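Long-range contacts in soluble lytic transglycosylase B3 (Pseudomonas aeruginosa, PDB 5ANZ), which probably cleaves bacterial peptidoglycan as a lytic transglycosylase in cell-wall turnover and binds a calcium ion: residues E299-L304 with F314-F320; Y265-E269 with R391-R395; P306-P312 with I349-P354. One frame throughout, in Å; residues are numbered along the deposited sequence.

Contact 1: E299-L304 with F314-F320; sequences EQASLL and FLVLHNF
Build this contact as a two-stranded antiparallel hairpin. Strand 300-304 runs against 314-316 with short axes 4.5 Å apart at closest and N-to-C directions 144° apart, so the pair is clearly twisted. Leu303 faces Leu315 as a non-hydrogen-bonded pair (CA to CA 4.7 Å), flanked by the hydrogen-bonded pairs Ser302-Val316 and Leu304-Phe314.

Four backbone hydrogen bonds fix that register. Ser302 N gives to Val316 O at 2.9 Å and Val316 N to Ser302 O at 2.7 Å; Leu304 N gives to Phe314 O at 2.8 Å and Phe314 N to Leu304 O at 2.9 Å. Between them, Leu315 CA lies 3.3 Å from Ser302 O in a CA-H...O contact. Where the second strand gives way to helix 318-324, with Leu317 at the N-cap, one water takes over: it donates to Glu299 OE1 (2.9 Å) and Gln300 O (2.8 Å) and accepts from His318 N (2.9 Å).

The side chains sort by face. On one, Leu304 (chi1 t, chi2 p) puts CD2 4.1 Å from Val316 CG1 and 3.9 Å from Phe320 CZ, with Phe320 at chi1 t. On the other, Ala301 CB meets Leu317 CD1 at 3.9 Å and Leu303 CB meets Leu315 CD2 at 4.3 Å.

These are inner strands of a five-stranded antiparallel sheet in the transglycosylase domain, bordered by 274-275 beside 300-304 and by 254-258 beside 313-316. Helix 276-280 packs on the Leu303-Leu315 face, while helix 330-343 meets Leu304, Phe314 and Phe320.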
# COMPACT_ATOMS: atom_id res chain seq x y z
N GLU A 299 2.21 16.58 -18.01
CA GLU A 299 2.19 15.37 -17.19
C GLU A 299 0.79 14.81 -16.97
O GLU A 299 -0.15 15.55 -16.65
CB GLU A 299 2.85 15.63 -15.83
CG GLU A 299 4.35 15.74 -15.88
CD GLU A 299 5.00 14.45 -16.37
OE1 GLU A 299 4.47 13.36 -16.06
OE2 GLU A 299 6.02 14.54 -17.07
N GLN A 300 0.65 13.49 -17.10
CA GLN A 300 -0.64 12.84 -16.92
C GLN A 300 -0.99 12.75 -15.45
O GLN A 300 -0.16 12.38 -14.62
CB GLN A 300 -0.64 11.45 -17.54
CG GLN A 300 -0.47 11.44 -19.05
CD GLN A 300 -1.69 11.95 -19.77
OE1 GLN A 300 -2.82 11.77 -19.31
NE2 GLN A 300 -1.48 12.59 -20.91
N ALA A 301 -2.23 13.10 -15.12
CA ALA A 301 -2.65 13.03 -13.72
C ALA A 301 -4.08 12.55 -13.59
O ALA A 301 -4.88 12.70 -14.51
CB ALA A 301 -2.48 14.40 -13.05
N SER A 302 -4.40 11.97 -12.43
CA SER A 302 -5.75 11.53 -12.09
C SER A 302 -6.24 12.33 -10.89
O SER A 302 -5.44 12.79 -10.08
CB SER A 302 -5.78 10.04 -11.75
OG SER A 302 -5.35 9.26 -12.85
N LEU A 303 -7.56 12.46 -10.79
CA LEU A 303 -8.20 13.14 -9.66
C LEU A 303 -8.57 12.17 -8.55
O LEU A 303 -9.29 11.19 -8.77
CB LEU A 303 -9.45 13.89 -10.14
CG LEU A 303 -10.36 14.44 -9.04
CD1 LEU A 303 -9.65 15.53 -8.27
CD2 LEU A 303 -11.65 14.96 -9.66
N LEU A 304 -8.05 12.44 -7.35
CA LEU A 304 -8.36 11.64 -6.17
C LEU A 304 -9.21 12.41 -5.16
O LEU A 304 -8.86 13.52 -4.75
CB LEU A 304 -7.06 11.17 -5.52
CG LEU A 304 -7.10 10.31 -4.26
CD1 LEU A 304 -7.60 8.91 -4.55
CD2 LEU A 304 -5.71 10.27 -3.65
N PHE A 314 -7.16 15.91 -4.80
CA PHE A 314 -5.76 15.87 -5.18
C PHE A 314 -5.63 15.50 -6.64
O PHE A 314 -6.40 14.67 -7.12
CB PHE A 314 -5.00 14.85 -4.33
CG PHE A 314 -5.04 15.15 -2.86
CD1 PHE A 314 -6.09 14.70 -2.07
CD2 PHE A 314 -4.03 15.87 -2.27
CE1 PHE A 314 -6.12 14.98 -0.71
CE2 PHE A 314 -4.06 16.15 -0.90
CZ PHE A 314 -5.11 15.70 -0.13
N LEU A 315 -4.66 16.08 -7.34
CA LEU A 315 -4.26 15.51 -8.63
C LEU A 315 -3.07 14.63 -8.34
O LEU A 315 -2.13 15.08 -7.69
CB LEU A 315 -3.89 16.58 -9.65
CG LEU A 315 -5.09 17.32 -10.23
CD1 LEU A 315 -4.64 18.37 -11.22
CD2 LEU A 315 -6.03 16.31 -10.89
N VAL A 316 -3.09 13.38 -8.81
CA VAL A 316 -1.97 12.49 -8.53
C VAL A 316 -1.30 12.05 -9.83
O VAL A 316 -1.95 11.79 -10.84
CB VAL A 316 -2.40 11.28 -7.70
CG1 VAL A 316 -2.93 11.75 -6.34
CG2 VAL A 316 -3.47 10.44 -8.41
N LEU A 317 0.02 12.05 -9.78
CA LEU A 317 0.84 11.89 -10.97
C LEU A 317 1.47 10.52 -10.99
O LEU A 317 1.15 9.66 -10.17
CB LEU A 317 1.92 12.97 -11.05
CG LEU A 317 1.49 14.34 -11.60
CD1 LEU A 317 0.50 14.99 -10.67
CD2 LEU A 317 2.71 15.24 -11.83
N HIS A 318 2.37 10.33 -11.94
CA HIS A 318 2.99 9.03 -12.17
C HIS A 318 3.64 8.46 -10.91
O HIS A 318 3.53 7.26 -10.65
CB HIS A 318 4.03 9.15 -13.28
CG HIS A 318 4.48 7.83 -13.83
ND1 HIS A 318 3.62 6.94 -14.43
CD2 HIS A 318 5.71 7.25 -13.86
CE1 HIS A 318 4.29 5.87 -14.80
NE2 HIS A 318 5.56 6.03 -14.47
N ASN A 319 4.30 9.31 -10.11
CA ASN A 319 4.99 8.80 -8.93
C ASN A 319 4.02 8.26 -7.88
O ASN A 319 4.36 7.38 -7.10
CB ASN A 319 5.91 9.86 -8.33
CG ASN A 319 7.21 10.03 -9.11
OD1 ASN A 319 7.53 9.24 -10.00
ND2 ASN A 319 7.97 11.06 -8.78
N PHE A 320 2.78 8.78 -7.88
CA PHE A 320 1.72 8.19 -7.05
C PHE A 320 1.45 6.75 -7.50
O PHE A 320 1.29 5.85 -6.67
CB PHE A 320 0.45 9.04 -7.14
CG PHE A 320 -0.61 8.67 -6.13
CD1 PHE A 320 -0.57 9.21 -4.86
CD2 PHE A 320 -1.65 7.83 -6.47
CE1 PHE A 320 -1.55 8.91 -3.92
CE2 PHE A 320 -2.65 7.52 -5.54
CZ PHE A 320 -2.58 8.07 -4.26
O HOH W 1 2.59 12.07 -14.24
O HOH W 2 -2.01 9.25 -12.31

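Contact 2: Y265-E269 with R391-R395; sequences YSLAE and RKAIR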
# COMPACT_ATOMS: atom_id res chain seq x y z
N TYR A 265 -17.68 15.02 -11.12
CA TYR A 265 -16.98 14.20 -10.15
C TYR A 265 -16.80 12.76 -10.64
O TYR A 265 -16.11 11.96 -10.01
CB TYR A 265 -17.73 14.22 -8.80
CG TYR A 265 -17.75 15.59 -8.15
CD1 TYR A 265 -16.64 16.07 -7.47
CD2 TYR A 265 -18.87 16.40 -8.22
CE1 TYR A 265 -16.65 17.32 -6.87
CE2 TYR A 265 -18.89 17.65 -7.62
CZ TYR A 265 -17.77 18.10 -6.95
OH TYR A 265 -17.77 19.34 -6.35
N SER A 266 -17.40 12.44 -11.78
CA SER A 266 -17.22 11.11 -12.37
C SER A 266 -15.80 10.93 -12.91
O SER A 266 -15.37 9.81 -13.17
CB SER A 266 -18.25 10.87 -13.49
OG SER A 266 -18.04 11.75 -14.58
N LEU A 267 -15.07 12.04 -13.05
CA LEU A 267 -13.68 12.01 -13.51
C LEU A 267 -12.68 11.51 -12.46
O LEU A 267 -11.50 11.33 -12.75
CB LEU A 267 -13.25 13.41 -13.97
CG LEU A 267 -13.66 13.90 -15.36
CD1 LEU A 267 -13.93 12.74 -16.32
CD2 LEU A 267 -14.85 14.84 -15.31
N ALA A 268 -13.16 11.29 -11.24
CA ALA A 268 -12.28 10.88 -10.15
C ALA A 268 -12.05 9.37 -10.15
O ALA A 268 -12.68 8.64 -9.38
CB ALA A 268 -12.86 11.33 -8.82
N GLU A 269 -11.15 8.92 -11.01
CA GLU A 269 -10.83 7.51 -11.18
C GLU A 269 -9.38 7.39 -11.61
O GLU A 269 -8.95 8.11 -12.51
CB GLU A 269 -11.73 6.84 -12.24
CG GLU A 269 -13.14 6.53 -11.80
CD GLU A 269 -13.21 5.33 -10.86
OE1 GLU A 269 -12.34 4.44 -10.94
OE2 GLU A 269 -14.15 5.29 -10.04
N ARG A 391 -18.32 1.59 -7.93
CA ARG A 391 -18.32 3.05 -8.00
C ARG A 391 -19.18 3.51 -9.18
O ARG A 391 -19.87 4.52 -9.10
CB ARG A 391 -16.88 3.58 -8.13
CG ARG A 391 -16.09 3.46 -6.82
CD ARG A 391 -14.80 4.27 -6.85
NE ARG A 391 -13.89 3.79 -7.88
CZ ARG A 391 -12.98 2.83 -7.69
NH1 ARG A 391 -12.86 2.25 -6.50
NH2 ARG A 391 -12.20 2.46 -8.69
N LYS A 392 -19.14 2.75 -10.26
CA LYS A 392 -19.96 3.03 -11.43
C LYS A 392 -21.44 3.01 -11.05
O LYS A 392 -22.21 3.91 -11.40
CB LYS A 392 -19.66 2.02 -12.53
CG LYS A 392 -20.05 2.45 -13.92
CD LYS A 392 -19.57 1.44 -14.95
CE LYS A 392 -19.91 1.90 -16.36
NZ LYS A 392 -19.25 3.20 -16.70
N ALA A 393 -21.82 1.97 -10.32
CA ALA A 393 -23.19 1.79 -9.88
C ALA A 393 -23.58 2.88 -8.91
O ALA A 393 -24.69 3.41 -8.94
CB ALA A 393 -23.36 0.43 -9.24
N ILE A 394 -22.66 3.21 -8.01
CA ILE A 394 -22.91 4.27 -7.05
C ILE A 394 -23.17 5.59 -7.77
O ILE A 394 -24.13 6.28 -7.46
CB ILE A 394 -21.73 4.41 -6.07
CG1 ILE A 394 -21.67 3.18 -5.17
CG2 ILE A 394 -21.88 5.67 -5.22
CD1 ILE A 394 -20.41 3.10 -4.35
N ARG A 395 -22.33 5.92 -8.75
CA ARG A 395 -22.49 7.17 -9.49
C ARG A 395 -23.84 7.24 -10.21
O ARG A 395 -24.48 8.29 -10.25
CB ARG A 395 -21.36 7.36 -10.49
CG ARG A 395 -20.02 7.55 -9.84
CD ARG A 395 -19.00 8.06 -10.85
NE ARG A 395 -17.86 8.66 -10.17
CZ ARG A 395 -16.71 8.04 -9.94
NH1 ARG A 395 -16.54 6.79 -10.35
NH2 ARG A 395 -15.73 8.69 -9.32
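Glu269 is the residue to look at first. Its CA-to-CB bond points sideways, but chi1 and chi2 both in m fold the side chain round so that the carboxylate faces the helix. Glu269 OE2 sits 2.6 Å from Arg391 NE and 2.8 Å from Arg395 NH1, and Glu269 OE1 takes a further bond from Arg391 NH2 at 3.0 Å. Arg391 therefore offers the NE/NH2 side of its guanidinium to both carboxylate oxygens, a bidentate salt bridge, which its m, t, m rotamer, with chi4 at -89°, turns into position. The two arginines are four residues apart, one helical turn, so both reach the same acid from one side of helix 388-401.

That helix belongs to the putative peptidoglycan-binding domain, whereas 265-269, a short 3-10 turn running into an inverse gamma turn centred on Ala268, belongs to the transglycosylase domain; the charge network thus ties one domain to the other.

Arg395 is the more extended arginine, m, t, t with chi4 at 98°, and it does a second job. Arg395 NH2 bonds Ala268 O at 3.1 Å and, weakly, Tyr265 O at 3.4 Å, while Ser266 O lies over one guanidinium face and Ser266 CB rests 3.9 Å from Arg395 CD. Arg395 NE turns to Ala405 O within its own domain, and Ser266 OG, with chi1 p, bonds Asp264.

Contact 3: P306-P312 with I349-P354; sequences PAGHRGP and IVGAWP
Two irregular loops pack here, with Gly311 CA 5.0 Å from Trp353 CA and Pro312 CA 4.7 Å from Gly351 CA. The 306-312 loop, which links hairpin strands 300-304 and 313-316, is bent by a type I beta turn from Gly308 to Gly311, closed by Gly311 N to Gly308 O at 3.0 Å. Against it packs 349-354, from the loop between helix 330-343 and helix 362-374.

The main bump is the Trp353 indole. Its CA-to-CB bond points away, but chi1 m and chi2 100° swing the ring back into a hollow lined by two prolines and an alanine. Pro312 stands over one face of Trp353 with its CG-CD edge down: Pro312 CG is 3.6 Å from the centroid of the Trp353 six-membered ring, 9° off the normal, a CH-pi contact. Pro306 CG and Ala307 CB close the ring edge, each at 3.6 Å, on Trp353 CH2 and Trp353 CZ3 respectively. Beyond the indole, Pro354 CD settles 3.9 Å from Ala307 CB and 3.8 Å from Gly311 CA. Pro312 CB also carries Ile349 CG2 at 3.6 Å.

One water donates to both Arg310 O (2.9 Å) and Ala352 O (2.6 Å). With that bridge as the polar link, cohesion rests mainly on apolar shape and on rigid proline rings.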
# COMPACT_ATOMS: atom_id res chain seq x y z
N PRO A 306 -10.48 11.41 -1.62
CA PRO A 306 -10.50 10.35 -0.60
C PRO A 306 -11.76 10.33 0.28
O PRO A 306 -12.08 9.28 0.83
CB PRO A 306 -9.25 10.65 0.24
CG PRO A 306 -8.85 12.05 -0.09
CD PRO A 306 -9.35 12.34 -1.47
N ALA A 307 -12.47 11.46 0.39
CA ALA A 307 -13.72 11.48 1.15
C ALA A 307 -14.87 12.10 0.37
O ALA A 307 -15.74 12.75 0.95
CB ALA A 307 -13.52 12.22 2.46
N GLY A 308 -14.89 11.91 -0.95
CA GLY A 308 -16.00 12.39 -1.76
C GLY A 308 -15.96 13.88 -2.04
O GLY A 308 -14.97 14.56 -1.69
N HIS A 309 -17.04 14.40 -2.64
CA HIS A 309 -17.05 15.77 -3.15
C HIS A 309 -16.96 16.84 -2.07
O HIS A 309 -16.58 17.98 -2.37
CB HIS A 309 -18.29 16.01 -4.01
CG HIS A 309 -19.56 16.25 -3.24
ND1 HIS A 309 -20.32 15.23 -2.72
CD2 HIS A 309 -20.22 17.40 -2.94
CE1 HIS A 309 -21.38 15.73 -2.12
NE2 HIS A 309 -21.35 17.04 -2.24
N ARG A 310 -17.28 16.51 -0.83
CA ARG A 310 -17.22 17.51 0.23
C ARG A 310 -15.84 17.59 0.87
O ARG A 310 -15.59 18.48 1.69
CB ARG A 310 -18.27 17.22 1.31
CG ARG A 310 -19.69 17.24 0.81
CD ARG A 310 -20.66 17.12 1.97
NE ARG A 310 -22.04 17.00 1.50
CZ ARG A 310 -22.83 18.03 1.23
NH1 ARG A 310 -22.38 19.27 1.41
NH2 ARG A 310 -24.06 17.83 0.80
N GLY A 311 -14.94 16.68 0.50
CA GLY A 311 -13.62 16.62 1.10
C GLY A 311 -12.56 17.20 0.19
O GLY A 311 -12.85 17.77 -0.85
N PRO A 312 -11.30 17.06 0.60
CA PRO A 312 -10.20 17.59 -0.21
C PRO A 312 -9.98 16.80 -1.50
O PRO A 312 -10.37 15.62 -1.59
CB PRO A 312 -9.00 17.46 0.74
CG PRO A 312 -9.34 16.29 1.61
CD PRO A 312 -10.84 16.40 1.83
N ILE A 349 -3.23 19.58 4.73
CA ILE A 349 -4.31 19.63 3.78
C ILE A 349 -5.18 20.85 4.03
O ILE A 349 -5.63 21.08 5.15
CB ILE A 349 -5.13 18.34 3.87
CG1 ILE A 349 -4.21 17.14 3.62
CG2 ILE A 349 -6.29 18.36 2.90
CD1 ILE A 349 -4.84 15.81 3.93
N VAL A 350 -5.39 21.65 2.98
CA VAL A 350 -6.16 22.89 3.07
C VAL A 350 -7.67 22.65 3.15
O VAL A 350 -8.37 23.27 3.95
CB VAL A 350 -5.87 23.81 1.86
CG1 VAL A 350 -6.75 25.04 1.89
CG2 VAL A 350 -4.39 24.19 1.83
N GLY A 351 -8.18 21.75 2.32
CA GLY A 351 -9.61 21.49 2.31
C GLY A 351 -10.02 20.70 3.54
O GLY A 351 -9.34 19.76 3.94
N ALA A 352 -11.13 21.08 4.14
CA ALA A 352 -11.58 20.42 5.36
C ALA A 352 -12.14 19.03 5.08
O ALA A 352 -12.70 18.78 4.01
CB ALA A 352 -12.62 21.28 6.09
N TRP A 353 -11.98 18.12 6.04
CA TRP A 353 -12.59 16.81 5.95
C TRP A 353 -14.05 16.88 6.40
O TRP A 353 -14.38 17.60 7.35
CB TRP A 353 -11.84 15.79 6.81
CG TRP A 353 -10.46 15.51 6.33
CD1 TRP A 353 -9.30 16.03 6.82
CD2 TRP A 353 -10.09 14.64 5.26
NE1 TRP A 353 -8.22 15.53 6.12
CE2 TRP A 353 -8.68 14.68 5.16
CE3 TRP A 353 -10.81 13.83 4.38
CZ2 TRP A 353 -7.98 13.94 4.20
CZ3 TRP A 353 -10.12 13.10 3.43
CH2 TRP A 353 -8.72 13.16 3.35
N PRO A 354 -14.93 16.13 5.73
CA PRO A 354 -16.34 16.10 6.14
C PRO A 354 -16.49 15.57 7.57
O PRO A 354 -15.92 14.54 7.91
CB PRO A 354 -16.98 15.14 5.14
CG PRO A 354 -16.05 15.13 3.96
CD PRO A 354 -14.69 15.29 4.54
O HOH W 3 -13.30 20.17 1.89

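Along the chain the segments come in the order 265-269, 299-304, 306-312, 314-320, 349-354 and 391-395, so contacts 1 and 3 cross and both nest inside the loop closed by contact 2. Their centres form a compact triangle, 16 to 17 Å on a side. Contact 1 is the hairpin in the sheet, and contact 3 uses the loop joining its strands: Phe314 CE1 meets Pro306 CG at 4.0 Å. Ala268 CB packs 3.6 Å from Leu303 O, and Tyr265 CE1 3.6 Å from His309 CB, joining contact 2 to both. Loop 265-269 and the hairpin loop thus border the putative peptidoglycan-binding domain, while 349-354 lies on the chain leading into its helix 362-374.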